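Local coordinates for FAD dependent oxidoreductase domain-containing protein (Deinococcus radiodurans R1, PDB 3C4N), which probably acts as an FAD-dependent oxidoreductase and holds ADP in a nucleotide-binding pocket, at residues Ile39-Ala44 and Phe53-Leu58; Ala195-Gly200 and Gly226-Ala231; Ala235-Val240 and Thr248-Ala253; Gln242-His247 and Pro368-Leu373. All blocks are in the same frame, centred on the assembly; numbering follows the deposited sequence.

How the interactions relate
Interactions 1 and 2 are buried and both touch ADP; interaction 4 is partly buried and interaction 3 lies at the surface. Interactions 1, 2 and 4 share one sheet, in which strand 227-230 runs between strands 36-42 and 370-374. Interactions 3 and 4 use opposite ends of helix 236-244. Chemistry follows place: the first contact is aliphatic packing of strand against helix in the beta-alpha-beta unit beside ADP, the second sets leucine, isoleucine and valine beside a backbone grip on adenine, and the fourth is leucine against leucine. Interaction 3, where the chain heads for the second sheet, adds a bridging water to a proline contact. None has a direct hydrogen bond between its two segments.

Interaction 1 of 4, residues Ile39-Ala44 and Phe53-Leu58; sequences IVVIGA and FYLRQL. With ADP (adenosine-5'-diphosphate), chain C.
The backbones of strand 39-42 and helix 53-58 stay well apart, with 8.9 Å from Ile39 CA to Leu55 CA at the closest pairing, and the segments meet only through side chains. Leu55 is the shared partner. Its CD1 lies 4.0 Å from Ile39 CG2 and, more loosely, 4.4 Å from Val41 CG2, bridging two strand residues that face the helix. In Ile39, chi1 of -58° puts CG1 beside the backbone N and leaves CG2 anti to it, which presents this short branch to Leu55. Past the strand end the chain turns to the nucleotide: Gly43 CA comes within 3.1 Å of the ribose O4' of ADP, and Ile42 CG2 packs 3.7 Å from adenine C2. Gly43 fits a Rossmann-type glycine-rich turn. This is the first half of a beta-alpha-beta unit, strand 36-42, helix 46-58 and strand 64-67; Leu64 of the last strand packs on Ile39 and Val41, Ile229 of strand 227-230 touches both Val41 and Leu55, and Leu398 of helix 379-398 covers Ile39.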
loop_
_atom_site.group_PDB
_atom_site.type_symbol
_atom_site.label_atom_id
_atom_site.label_comp_id
_atom_site.label_asym_id
_atom_site.label_seq_id
_atom_site.Cartn_x
_atom_site.Cartn_y
_atom_site.Cartn_z
ATOM N N ILE A 39 12.512 -12.168 2.290
ATOM C CA ILE A 39 13.172 -10.895 2.109
ATOM C C ILE A 39 12.417 -9.744 2.735
ATOM O O ILE A 39 11.218 -9.611 2.540
ATOM C CB ILE A 39 13.308 -10.579 0.623
ATOM C CG1 ILE A 39 14.082 -11.683 -0.090
ATOM C CG2 ILE A 39 14.006 -9.253 0.441
ATOM C CD1 ILE A 39 13.992 -11.567 -1.597
ATOM N N VAL A 40 13.110 -8.904 3.494
ATOM C CA VAL A 40 12.450 -7.745 4.082
ATOM C C VAL A 40 13.182 -6.478 3.625
ATOM O O VAL A 40 14.389 -6.336 3.806
ATOM C CB VAL A 40 12.403 -7.845 5.641
ATOM C CG1 VAL A 40 11.903 -6.543 6.246
ATOM C CG2 VAL A 40 11.476 -8.968 6.053
ATOM N N VAL A 41 12.450 -5.571 2.996
ATOM C CA VAL A 41 13.038 -4.324 2.537
ATOM C C VAL A 41 12.532 -3.183 3.423
ATOM O O VAL A 41 11.322 -2.944 3.523
ATOM C CB VAL A 41 12.673 -4.022 1.052
ATOM C CG1 VAL A 41 13.260 -2.681 0.613
ATOM C CG2 VAL A 41 13.186 -5.127 0.144
ATOM N N ILE A 42 13.474 -2.490 4.069
ATOM C CA ILE A 42 13.165 -1.365 4.956
ATOM C C ILE A 42 13.388 -0.074 4.186
ATOM O O ILE A 42 14.507 0.225 3.773
ATOM C CB ILE A 42 14.079 -1.364 6.208
ATOM C CG1 ILE A 42 13.969 -2.723 6.917
ATOM C CG2 ILE A 42 13.696 -0.193 7.142
ATOM C CD1 ILE A 42 14.955 -2.921 8.048
ATOM N N GLY A 43 12.316 0.686 3.987
ATOM C CA GLY A 43 12.417 1.941 3.259
ATOM C C GLY A 43 11.740 1.893 1.900
ATOM O O GLY A 43 12.142 1.123 1.017
ATOM N N ALA A 44 10.710 2.710 1.712
ATOM C CA ALA A 44 10.020 2.707 0.438
ATOM C C ALA A 44 10.288 3.942 -0.416
ATOM O O ALA A 44 9.431 4.361 -1.187
ATOM C CB ALA A 44 8.506 2.515 0.649
ATOM N N PHE A 53 10.984 -3.747 -6.237
ATOM C CA PHE A 53 10.418 -4.023 -7.548
ATOM C C PHE A 53 11.284 -5.050 -8.299
ATOM O O PHE A 53 10.776 -6.072 -8.763
ATOM C CB PHE A 53 10.311 -2.733 -8.356
ATOM C CG PHE A 53 9.965 -2.954 -9.788
ATOM C CD1 PHE A 53 8.739 -3.492 -10.146
ATOM C CD2 PHE A 53 10.874 -2.632 -10.786
ATOM C CE1 PHE A 53 8.414 -3.710 -11.491
ATOM C CE2 PHE A 53 10.568 -2.844 -12.131
ATOM C CZ PHE A 53 9.334 -3.383 -12.485
ATOM N N TYR A 54 12.589 -4.795 -8.388
ATOM C CA TYR A 54 13.479 -5.703 -9.098
ATOM C C TYR A 54 13.518 -7.090 -8.457
ATOM O O TYR A 54 13.655 -8.092 -9.154
ATOM C CB TYR A 54 14.898 -5.134 -9.182
ATOM C CG TYR A 54 15.005 -3.879 -10.011
ATOM C CD1 TYR A 54 14.533 -3.843 -11.325
ATOM C CD2 TYR A 54 15.575 -2.726 -9.482
ATOM C CE1 TYR A 54 14.628 -2.681 -12.093
ATOM C CE2 TYR A 54 15.676 -1.564 -10.232
ATOM C CZ TYR A 54 15.206 -1.536 -11.534
ATOM O OH TYR A 54 15.309 -0.366 -12.266
ATOM N N LEU A 55 13.394 -7.153 -7.134
ATOM C CA LEU A 55 13.393 -8.441 -6.469
ATOM C C LEU A 55 12.116 -9.216 -6.782
ATOM O O LEU A 55 12.144 -10.445 -6.870
ATOM C CB LEU A 55 13.553 -8.279 -4.958
ATOM C CG LEU A 55 14.993 -8.010 -4.523
ATOM C CD1 LEU A 55 15.010 -7.578 -3.057
ATOM C CD2 LEU A 55 15.835 -9.278 -4.734
ATOM N N ARG A 56 11.003 -8.510 -6.964
ATOM C CA ARG A 56 9.742 -9.185 -7.277
ATOM C C ARG A 56 9.799 -9.811 -8.661
ATOM O O ARG A 56 9.123 -10.804 -8.925
ATOM C CB ARG A 56 8.545 -8.223 -7.217
ATOM C CG ARG A 56 8.214 -7.687 -5.822
ATOM C CD ARG A 56 8.056 -8.804 -4.812
ATOM N NE ARG A 56 7.018 -9.755 -5.189
ATOM C CZ ARG A 56 6.860 -10.941 -4.609
ATOM N NH1 ARG A 56 7.671 -11.319 -3.634
ATOM N NH2 ARG A 56 5.894 -11.756 -4.997
ATOM N N GLN A 57 10.596 -9.229 -9.550
ATOM C CA GLN A 57 10.708 -9.781 -10.889
ATOM C C GLN A 57 11.838 -10.796 -11.008
ATOM O O GLN A 57 11.757 -11.728 -11.811
ATOM C CB GLN A 57 10.880 -8.663 -11.912
ATOM C CG GLN A 57 9.660 -7.781 -12.001
ATOM C CD GLN A 57 9.694 -6.868 -13.196
ATOM O OE1 GLN A 57 10.710 -6.224 -13.465
ATOM N NE2 GLN A 57 8.578 -6.795 -13.922
ATOM N N LEU A 58 12.882 -10.621 -10.201
ATOM C CA LEU A 58 14.020 -11.536 -10.218
ATOM C C LEU A 58 13.751 -12.802 -9.389
ATOM O O LEU A 58 14.156 -13.899 -9.777
ATOM C CB LEU A 58 15.284 -10.817 -9.720
ATOM C CG LEU A 58 15.860 -9.802 -10.720
ATOM C CD1 LEU A 58 16.796 -8.815 -10.040
ATOM C CD2 LEU A 58 16.586 -10.569 -11.825
HETATM P PB ADP C . 16.401 7.013 -0.501
HETATM O O1B ADP C . 17.728 6.425 -0.317
HETATM O O2B ADP C . 15.588 6.242 -1.643
HETATM O O3B ADP C . 16.528 8.574 -0.898
HETATM P PA ADP C . 14.623 8.050 1.166
HETATM O O1A ADP C . 15.266 8.913 2.175
HETATM O O2A ADP C . 14.276 8.941 -0.141
HETATM O O3A ADP C . 15.563 6.802 0.802
HETATM O "O5'" ADP C . 13.349 7.254 1.716
HETATM C "C5'" ADP C . 13.798 6.047 2.250
HETATM C "C4'" ADP C . 12.783 5.480 3.206
HETATM O "O4'" ADP C . 13.045 4.716 4.412
HETATM C "C3'" ADP C . 12.205 6.798 3.617
HETATM O "O3'" ADP C . 11.242 7.230 2.655
HETATM C "C2'" ADP C . 11.617 6.553 5.009
HETATM O "O2'" ADP C . 10.216 6.873 5.021
HETATM C "C1'" ADP C . 11.925 5.053 5.272
HETATM N N9 ADP C . 12.454 4.759 6.565
HETATM C C8 ADP C . 13.497 5.470 7.181
HETATM N N7 ADP C . 13.716 4.963 8.381
HETATM C C5 ADP C . 12.885 3.905 8.579
HETATM C C6 ADP C . 12.727 2.911 9.580
HETATM N N6 ADP C . 13.730 2.697 10.549
HETATM N N1 ADP C . 11.742 1.995 9.445
HETATM C C2 ADP C . 10.942 1.983 8.380
HETATM N N3 ADP C . 11.072 2.815 7.413
HETATM C C4 ADP C . 12.087 3.772 7.407
#

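Interaction 2 of 4, residues Ala195-Gly200 and Gly226-Ala231; sequences AELVPG and GVIIVA. With ADP (adenosine-5'-diphosphate), chain C.
Ala195 meets the adenine of ADP, the flat group of this contact, at N1 and N6 and does so with backbone atoms. Its N-H gives a nearly straight hydrogen bond to adenine N1 (2.8 Å from Ala195 N, 174° at the hydrogen), while adenine N6 donates to Ala195 O over 3.1 Å (172°). The paired bonds fix how the base is turned, and Ala195 CB rests 3.6 Å from N1. Two residues on, Leu197 packs on strand 227-230 with a branch for each of two residues. CD2 lies against Ile228 CG2 at 3.6 Å, the two side chains running alongside in opposing senses. CD1 takes Val230 CG2 at 3.9 Å. In Ile228, chi1 of -63° places CG1 beside the backbone N, leaving CG2 anti to it and facing Leu197. No hydrogen bond joins the segments: the strands are not paired with each other and touch through side chains. Strand 194-198 begins an antiparallel meander with strands 201-205 and 221-225, consistent with the small crossover layer over the parallel sheet in FAD-binding Rossmann folds. Strand 227-230 pairs in parallel with 36-42 and 370-374, its neighbours; Ile42 also touches Leu197, and Val240 of helix 236-244 packs on both Leu197 and Val230.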
loop_
_atom_site.group_PDB
_atom_site.type_symbol
_atom_site.label_atom_id
_atom_site.label_comp_id
_atom_site.label_asym_id
_atom_site.label_seq_id
_atom_site.Cartn_x
_atom_site.Cartn_y
_atom_site.Cartn_z
ATOM N N ALA A 195 10.784 0.270 11.475
ATOM C CA ALA A 195 11.465 -0.994 11.614
ATOM C C ALA A 195 12.713 -0.790 12.479
ATOM O O ALA A 195 13.382 0.244 12.398
ATOM C CB ALA A 195 11.838 -1.534 10.236
ATOM N N GLU A 196 12.999 -1.788 13.311
ATOM C CA GLU A 196 14.147 -1.799 14.205
ATOM C C GLU A 196 14.833 -3.138 13.965
ATOM O O GLU A 196 14.184 -4.184 14.031
ATOM C CB GLU A 196 13.680 -1.730 15.648
ATOM C CG GLU A 196 14.790 -1.852 16.664
ATOM C CD GLU A 196 14.273 -2.201 18.042
ATOM O OE1 GLU A 196 13.215 -1.663 18.432
ATOM O OE2 GLU A 196 14.928 -3.006 18.739
ATOM N N LEU A 197 16.134 -3.113 13.690
ATOM C CA LEU A 197 16.864 -4.346 13.426
ATOM C C LEU A 197 17.224 -5.129 14.684
ATOM O O LEU A 197 17.800 -4.593 15.625
ATOM C CB LEU A 197 18.141 -4.055 12.627
ATOM C CG LEU A 197 18.009 -3.473 11.215
ATOM C CD1 LEU A 197 19.399 -3.207 10.672
ATOM C CD2 LEU A 197 17.272 -4.427 10.298
ATOM N N VAL A 198 16.868 -6.405 14.697
ATOM C CA VAL A 198 17.188 -7.253 15.829
ATOM C C VAL A 198 17.907 -8.486 15.295
ATOM O O VAL A 198 17.779 -8.844 14.121
ATOM C CB VAL A 198 15.914 -7.703 16.610
ATOM C CG1 VAL A 198 15.240 -6.503 17.236
ATOM C CG2 VAL A 198 14.950 -8.443 15.681
ATOM N N PRO A 199 18.683 -9.153 16.151
ATOM C CA PRO A 199 19.395 -10.343 15.692
ATOM C C PRO A 199 18.429 -11.352 15.098
ATOM O O PRO A 199 17.557 -11.876 15.794
ATOM C CB PRO A 199 20.074 -10.845 16.962
ATOM C CG PRO A 199 19.135 -10.380 18.051
ATOM C CD PRO A 199 18.839 -8.974 17.601
ATOM N N GLY A 200 18.563 -11.587 13.794
ATOM C CA GLY A 200 17.709 -12.555 13.114
ATOM C C GLY A 200 16.535 -12.019 12.306
ATOM O O GLY A 200 16.184 -12.570 11.256
ATOM N N GLY A 226 15.123 -13.944 6.180
ATOM C CA GLY A 226 16.375 -14.538 5.734
ATOM C C GLY A 226 17.305 -13.475 5.178
ATOM O O GLY A 226 18.530 -13.592 5.260
ATOM N N VAL A 227 16.715 -12.433 4.602
ATOM C CA VAL A 227 17.489 -11.343 4.037
ATOM C C VAL A 227 16.827 -10.018 4.371
ATOM O O VAL A 227 15.616 -9.869 4.217
ATOM C CB VAL A 227 17.612 -11.454 2.492
ATOM C CG1 VAL A 227 18.553 -10.372 1.976
ATOM C CG2 VAL A 227 18.135 -12.832 2.093
ATOM N N ILE A 228 17.634 -9.064 4.833
ATOM C CA ILE A 228 17.161 -7.732 5.206
ATOM C C ILE A 228 17.919 -6.636 4.457
ATOM O O ILE A 228 19.133 -6.475 4.624
ATOM C CB ILE A 228 17.348 -7.477 6.717
ATOM C CG1 ILE A 228 16.495 -8.463 7.520
ATOM C CG2 ILE A 228 17.015 -6.028 7.043
ATOM C CD1 ILE A 228 16.704 -8.390 9.020
ATOM N N ILE A 229 17.190 -5.884 3.638
ATOM C CA ILE A 229 17.763 -4.785 2.874
ATOM C C ILE A 229 17.418 -3.466 3.560
ATOM O O ILE A 229 16.248 -3.103 3.684
ATOM C CB ILE A 229 17.217 -4.776 1.432
ATOM C CG1 ILE A 229 17.611 -6.079 0.739
ATOM C CG2 ILE A 229 17.741 -3.573 0.672
ATOM C CD1 ILE A 229 17.097 -6.193 -0.660
ATOM N N VAL A 230 18.457 -2.770 4.018
ATOM C CA VAL A 230 18.326 -1.489 4.703
ATOM C C VAL A 230 18.388 -0.332 3.715
ATOM O O VAL A 230 19.464 0.161 3.376
ATOM C CB VAL A 230 19.451 -1.310 5.750
ATOM C CG1 VAL A 230 19.397 0.066 6.360
ATOM C CG2 VAL A 230 19.332 -2.361 6.824
ATOM N N ALA A 231 17.208 0.095 3.267
ATOM C CA ALA A 231 17.059 1.198 2.316
ATOM C C ALA A 231 16.400 2.381 3.017
ATOM O O ALA A 231 15.496 2.995 2.462
ATOM C CB ALA A 231 16.200 0.758 1.147
HETATM P PB ADP C . 16.401 7.013 -0.501
HETATM O O1B ADP C . 17.728 6.425 -0.317
HETATM O O2B ADP C . 15.588 6.242 -1.643
HETATM O O3B ADP C . 16.528 8.574 -0.898
HETATM P PA ADP C . 14.623 8.050 1.166
HETATM O O1A ADP C . 15.266 8.913 2.175
HETATM O O2A ADP C . 14.276 8.941 -0.141
HETATM O O3A ADP C . 15.563 6.802 0.802
HETATM O "O5'" ADP C . 13.349 7.254 1.716
HETATM C "C5'" ADP C . 13.798 6.047 2.250
HETATM C "C4'" ADP C . 12.783 5.480 3.206
HETATM O "O4'" ADP C . 13.045 4.716 4.412
HETATM C "C3'" ADP C . 12.205 6.798 3.617
HETATM O "O3'" ADP C . 11.242 7.230 2.655
HETATM C "C2'" ADP C . 11.617 6.553 5.009
HETATM O "O2'" ADP C . 10.216 6.873 5.021
HETATM C "C1'" ADP C . 11.925 5.053 5.272
HETATM N N9 ADP C . 12.454 4.759 6.565
HETATM C C8 ADP C . 13.497 5.470 7.181
HETATM N N7 ADP C . 13.716 4.963 8.381
HETATM C C5 ADP C . 12.885 3.905 8.579
HETATM C C6 ADP C . 12.727 2.911 9.580
HETATM N N6 ADP C . 13.730 2.697 10.549
HETATM N N1 ADP C . 11.742 1.995 9.445
HETATM C C2 ADP C . 10.942 1.983 8.380
HETATM N N3 ADP C . 11.072 2.815 7.413
HETATM C C4 ADP C . 12.087 3.772 7.407
#

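Interaction 3 of 4, residues Ala235-Val240 and Thr248-Ala253; sequences AGPALV and TRHGRA
Pro237, in the first turn of helix 236-244, carries the contact with 248-253, and its ring can be followed outward. CB comes first and lies 3.8 Å from Thr248 OG1, an aliphatic carbon against a hydroxyl. CG, at the far corner, packs 3.7 Å from His250 CB. The proline ring and the histidine side chain are nearly perpendicular, and the imidazole stands oblique to CG. Having no N-H to offer, a proline is at ease in this opening turn, where backbone amides have no helical acceptor before them; the turn itself is closed by Leu239 N bonding to Ala235 O.

The polar link runs through water 1. It donates to Pro237 O at 3.0 Å and accepts from Thr248 OG1 at 2.6 Å, so the threonine hydroxyl spends its proton on the water. A chi1 of 60° tucks that hydroxyl in against the main chain, turned to meet both the water and Pro237 CB. The segments themselves make no direct hydrogen bond.

The contact lies where the chain leaves the nucleotide-binding part for the second sheet. Strand 251-260 starts here, Gly251 pairing with Leu352 and Arg252 making a cation-pi contact with Trp349. Leu366 of strand 362-367 packs on Thr248, and Leu372 of strand 370-374 touches His250.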
loop_
_atom_site.group_PDB
_atom_site.type_symbol
_atom_site.label_atom_id
_atom_site.label_comp_id
_atom_site.label_asym_id
_atom_site.label_seq_id
_atom_site.Cartn_x
_atom_site.Cartn_y
_atom_site.Cartn_z
ATOM N N ALA A 235 19.020 7.562 7.015
ATOM C CA ALA A 235 18.841 6.956 8.326
ATOM C C ALA A 235 19.330 5.504 8.347
ATOM O O ALA A 235 19.267 4.828 9.377
ATOM C CB ALA A 235 17.357 7.027 8.740
ATOM N N GLY A 236 19.831 5.028 7.211
ATOM C CA GLY A 236 20.313 3.655 7.129
ATOM C C GLY A 236 21.504 3.353 8.018
ATOM O O GLY A 236 21.502 2.347 8.718
ATOM N N PRO A 237 22.554 4.191 8.000
ATOM C CA PRO A 237 23.735 3.960 8.839
ATOM C C PRO A 237 23.422 3.837 10.337
ATOM O O PRO A 237 23.882 2.911 10.996
ATOM C CB PRO A 237 24.612 5.165 8.520
ATOM C CG PRO A 237 24.333 5.361 7.049
ATOM C CD PRO A 237 22.819 5.244 7.004
ATOM N N ALA A 238 22.641 4.763 10.874
ATOM C CA ALA A 238 22.296 4.707 12.289
ATOM C C ALA A 238 21.449 3.482 12.600
ATOM O O ALA A 238 21.651 2.823 13.621
ATOM C CB ALA A 238 21.553 5.978 12.707
ATOM N N LEU A 239 20.490 3.187 11.729
ATOM C CA LEU A 239 19.619 2.036 11.921
ATOM C C LEU A 239 20.417 0.802 12.328
ATOM O O LEU A 239 20.149 0.197 13.369
ATOM C CB LEU A 239 18.857 1.722 10.641
ATOM C CG LEU A 239 17.830 0.604 10.808
ATOM C CD1 LEU A 239 16.693 1.100 11.709
ATOM C CD2 LEU A 239 17.277 0.202 9.450
ATOM N N VAL A 240 21.397 0.443 11.499
ATOM C CA VAL A 240 22.239 -0.723 11.740
ATOM C C VAL A 240 23.176 -0.559 12.931
ATOM O O VAL A 240 23.583 -1.540 13.553
ATOM C CB VAL A 240 23.086 -1.054 10.505
ATOM C CG1 VAL A 240 22.189 -1.294 9.312
ATOM C CG2 VAL A 240 24.055 0.072 10.238
ATOM N N THR A 248 29.908 2.052 10.473
ATOM C CA THR A 248 30.192 2.384 9.080
ATOM C C THR A 248 30.772 3.799 9.063
ATOM O O THR A 248 30.727 4.512 10.072
ATOM C CB THR A 248 28.919 2.348 8.170
ATOM O OG1 THR A 248 27.956 3.301 8.644
ATOM C CG2 THR A 248 28.307 0.952 8.146
ATOM N N ARG A 249 31.301 4.207 7.914
ATOM C CA ARG A 249 31.896 5.529 7.777
ATOM C C ARG A 249 30.954 6.488 7.050
ATOM O O ARG A 249 31.284 7.654 6.837
ATOM C CB ARG A 249 33.224 5.419 7.014
ATOM C CG ARG A 249 34.018 4.150 7.311
ATOM C CD ARG A 249 35.531 4.356 7.170
ATOM N NE ARG A 249 36.005 5.134 8.302
ATOM C CZ ARG A 249 36.814 4.678 9.254
ATOM N NH1 ARG A 249 37.280 3.438 9.223
ATOM N NH2 ARG A 249 37.112 5.461 10.275
ATOM N N HIS A 250 29.771 6.004 6.685
ATOM C CA HIS A 250 28.807 6.835 5.959
ATOM C C HIS A 250 28.336 8.075 6.721
ATOM O O HIS A 250 28.234 8.077 7.947
ATOM C CB HIS A 250 27.609 5.986 5.555
ATOM C CG HIS A 250 27.992 4.726 4.853
ATOM N ND1 HIS A 250 27.571 3.485 5.279
ATOM C CD2 HIS A 250 28.772 4.509 3.769
ATOM C CE1 HIS A 250 28.077 2.557 4.489
ATOM N NE2 HIS A 250 28.810 3.150 3.563
ATOM N N GLY A 251 28.044 9.131 5.976
ATOM C CA GLY A 251 27.605 10.355 6.601
ATOM C C GLY A 251 26.293 10.838 6.040
ATOM O O GLY A 251 25.691 10.199 5.178
ATOM N N ARG A 252 25.852 11.988 6.528
ATOM C CA ARG A 252 24.597 12.556 6.086
ATOM C C ARG A 252 24.688 14.066 5.954
ATOM O O ARG A 252 25.417 14.720 6.695
ATOM C CB ARG A 252 23.491 12.168 7.075
ATOM C CG ARG A 252 23.840 12.408 8.541
ATOM C CD ARG A 252 22.971 11.561 9.478
ATOM N NE ARG A 252 21.615 12.080 9.672
ATOM C CZ ARG A 252 21.307 13.096 10.475
ATOM N NH1 ARG A 252 22.257 13.716 11.162
ATOM N NH2 ARG A 252 20.046 13.476 10.610
ATOM N N ALA A 253 23.961 14.619 4.992
ATOM C CA ALA A 253 23.960 16.057 4.802
ATOM C C ALA A 253 22.530 16.551 4.609
ATOM O O ALA A 253 21.710 15.895 3.963
ATOM C CB ALA A 253 24.814 16.433 3.602
HETATM O O HOH W 1 26.863 2.399 10.785
#

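Interaction 4 of 4, residues Gln242-His247 and Pro368-Leu373; sequences QGLGLH and PGLHLL
The C-terminal end of helix 236-244 and the turn that follows pack on strand 370-374 of the Rossmann-type sheet, with Leu244 and Leu246 pointing at the strand and Leu370 pointing back at them. Between the two leucines sits Gly245, with positive phi (63°), where the chain leaves the helix and Leu246 comes round to the same side as Leu244; a backbone hydrogen bond between Leu246 N and Val240 O ties the turn to the helix. Leu370 CD2 serves both partners. It lies 3.3 Å from Leu246 CD1 and 3.4 Å from Leu244 CD1, in each case side chain tip to tip. With CG anti to its own backbone N (chi1 -173°), Leu370 is carried away from its strand until CD2 meets both CD1 methyls. The main chains stay far apart, with 10.4 Å from Leu244 CA to Leu370 CA at the closest. Leu366 of strand 362-367 packs beside Leu246, and Ile228 of strand 227-230 beside Leu370. Both methyl approaches are shorter than normal, so the packing is tight and the exact values doubtful; the contact is purely apolar, consistent with hydrophobic burial.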
loop_
_atom_site.group_PDB
_atom_site.type_symbol
_atom_site.label_atom_id
_atom_site.label_comp_id
_atom_site.label_asym_id
_atom_site.label_seq_id
_atom_site.Cartn_x
_atom_site.Cartn_y
_atom_site.Cartn_z
ATOM N N GLN A 242 22.540 1.412 15.855
ATOM C CA GLN A 242 21.808 1.283 17.098
ATOM C C GLN A 242 21.099 -0.062 17.231
ATOM O O GLN A 242 20.723 -0.466 18.333
ATOM C CB GLN A 242 20.813 2.440 17.228
ATOM C CG GLN A 242 21.449 3.820 16.963
ATOM C CD GLN A 242 20.434 4.967 16.948
ATOM O OE1 GLN A 242 20.702 6.048 16.409
ATOM N NE2 GLN A 242 19.268 4.735 17.543
ATOM N N GLY A 243 20.941 -0.768 16.115
ATOM C CA GLY A 243 20.263 -2.052 16.148
ATOM C C GLY A 243 21.165 -3.269 16.231
ATOM O O GLY A 243 20.835 -4.242 16.912
ATOM N N LEU A 244 22.306 -3.218 15.549
ATOM C CA LEU A 244 23.240 -4.342 15.525
ATOM C C LEU A 244 24.696 -3.982 15.852
ATOM O O LEU A 244 25.585 -4.819 15.703
ATOM C CB LEU A 244 23.181 -5.021 14.145
ATOM C CG LEU A 244 21.865 -5.715 13.763
ATOM C CD1 LEU A 244 21.754 -5.893 12.254
ATOM C CD2 LEU A 244 21.792 -7.051 14.467
ATOM N N GLY A 245 24.946 -2.750 16.285
ATOM C CA GLY A 245 26.307 -2.357 16.609
ATOM C C GLY A 245 27.264 -2.394 15.425
ATOM O O GLY A 245 28.479 -2.496 15.597
ATOM N N LEU A 246 26.715 -2.305 14.220
ATOM C CA LEU A 246 27.514 -2.323 13.003
ATOM C C LEU A 246 27.958 -0.916 12.609
ATOM O O LEU A 246 27.148 -0.089 12.165
ATOM C CB LEU A 246 26.710 -2.951 11.863
ATOM C CG LEU A 246 26.174 -4.365 12.137
ATOM C CD1 LEU A 246 25.380 -4.860 10.945
ATOM C CD2 LEU A 246 27.337 -5.299 12.429
ATOM N N HIS A 247 29.255 -0.658 12.769
ATOM C CA HIS A 247 29.841 0.642 12.454
ATOM C C HIS A 247 30.128 0.837 10.965
ATOM O O HIS A 247 30.525 -0.098 10.276
ATOM C CB HIS A 247 31.146 0.816 13.235
ATOM C CG HIS A 247 31.009 0.555 14.700
ATOM N ND1 HIS A 247 30.167 1.285 15.508
ATOM C CD2 HIS A 247 31.601 -0.362 15.500
ATOM C CE1 HIS A 247 30.247 0.830 16.746
ATOM N NE2 HIS A 247 31.109 -0.169 16.768
ATOM N N PRO A 368 25.983 -11.431 7.269
ATOM C CA PRO A 368 25.219 -12.429 6.525
ATOM C C PRO A 368 23.747 -12.050 6.361
ATOM O O PRO A 368 23.033 -11.859 7.344
ATOM C CB PRO A 368 25.426 -13.686 7.361
ATOM C CG PRO A 368 26.855 -13.524 7.824
ATOM C CD PRO A 368 26.861 -12.069 8.268
ATOM N N GLY A 369 23.317 -11.927 5.107
ATOM C CA GLY A 369 21.938 -11.587 4.809
ATOM C C GLY A 369 21.522 -10.150 5.078
ATOM O O GLY A 369 20.360 -9.795 4.870
ATOM N N LEU A 370 22.464 -9.326 5.535
ATOM C CA LEU A 370 22.190 -7.924 5.837
ATOM C C LEU A 370 22.857 -6.963 4.847
ATOM O O LEU A 370 24.088 -6.898 4.773
ATOM C CB LEU A 370 22.655 -7.586 7.255
ATOM C CG LEU A 370 22.269 -6.190 7.736
ATOM C CD1 LEU A 370 20.746 -6.127 7.879
ATOM C CD2 LEU A 370 22.925 -5.893 9.068
ATOM N N HIS A 371 22.043 -6.219 4.097
ATOM C CA HIS A 371 22.556 -5.266 3.111
ATOM C C HIS A 371 22.170 -3.830 3.395
ATOM O O HIS A 371 21.043 -3.548 3.798
ATOM C CB HIS A 371 22.062 -5.612 1.708
ATOM C CG HIS A 371 22.466 -6.975 1.256
ATOM N ND1 HIS A 371 21.706 -8.096 1.511
ATOM C CD2 HIS A 371 23.578 -7.410 0.621
ATOM C CE1 HIS A 371 22.334 -9.164 1.053
ATOM N NE2 HIS A 371 23.473 -8.776 0.509
ATOM N N LEU A 372 23.114 -2.922 3.175
ATOM C CA LEU A 372 22.864 -1.501 3.366
ATOM C C LEU A 372 22.882 -0.820 1.992
ATOM O O LEU A 372 23.924 -0.737 1.345
ATOM C CB LEU A 372 23.926 -0.890 4.288
ATOM C CG LEU A 372 23.935 0.641 4.412
ATOM C CD1 LEU A 372 22.624 1.142 4.999
ATOM C CD2 LEU A 372 25.096 1.053 5.297
ATOM N N LEU A 373 21.714 -0.346 1.563
ATOM C CA LEU A 373 21.528 0.317 0.274
ATOM C C LEU A 373 21.594 1.820 0.440
ATOM O O LEU A 373 20.835 2.400 1.213
ATOM C CB LEU A 373 20.159 -0.059 -0.310
ATOM C CG LEU A 373 19.711 0.473 -1.682
ATOM C CD1 LEU A 373 20.800 0.214 -2.710
ATOM C CD2 LEU A 373 18.408 -0.210 -2.103
#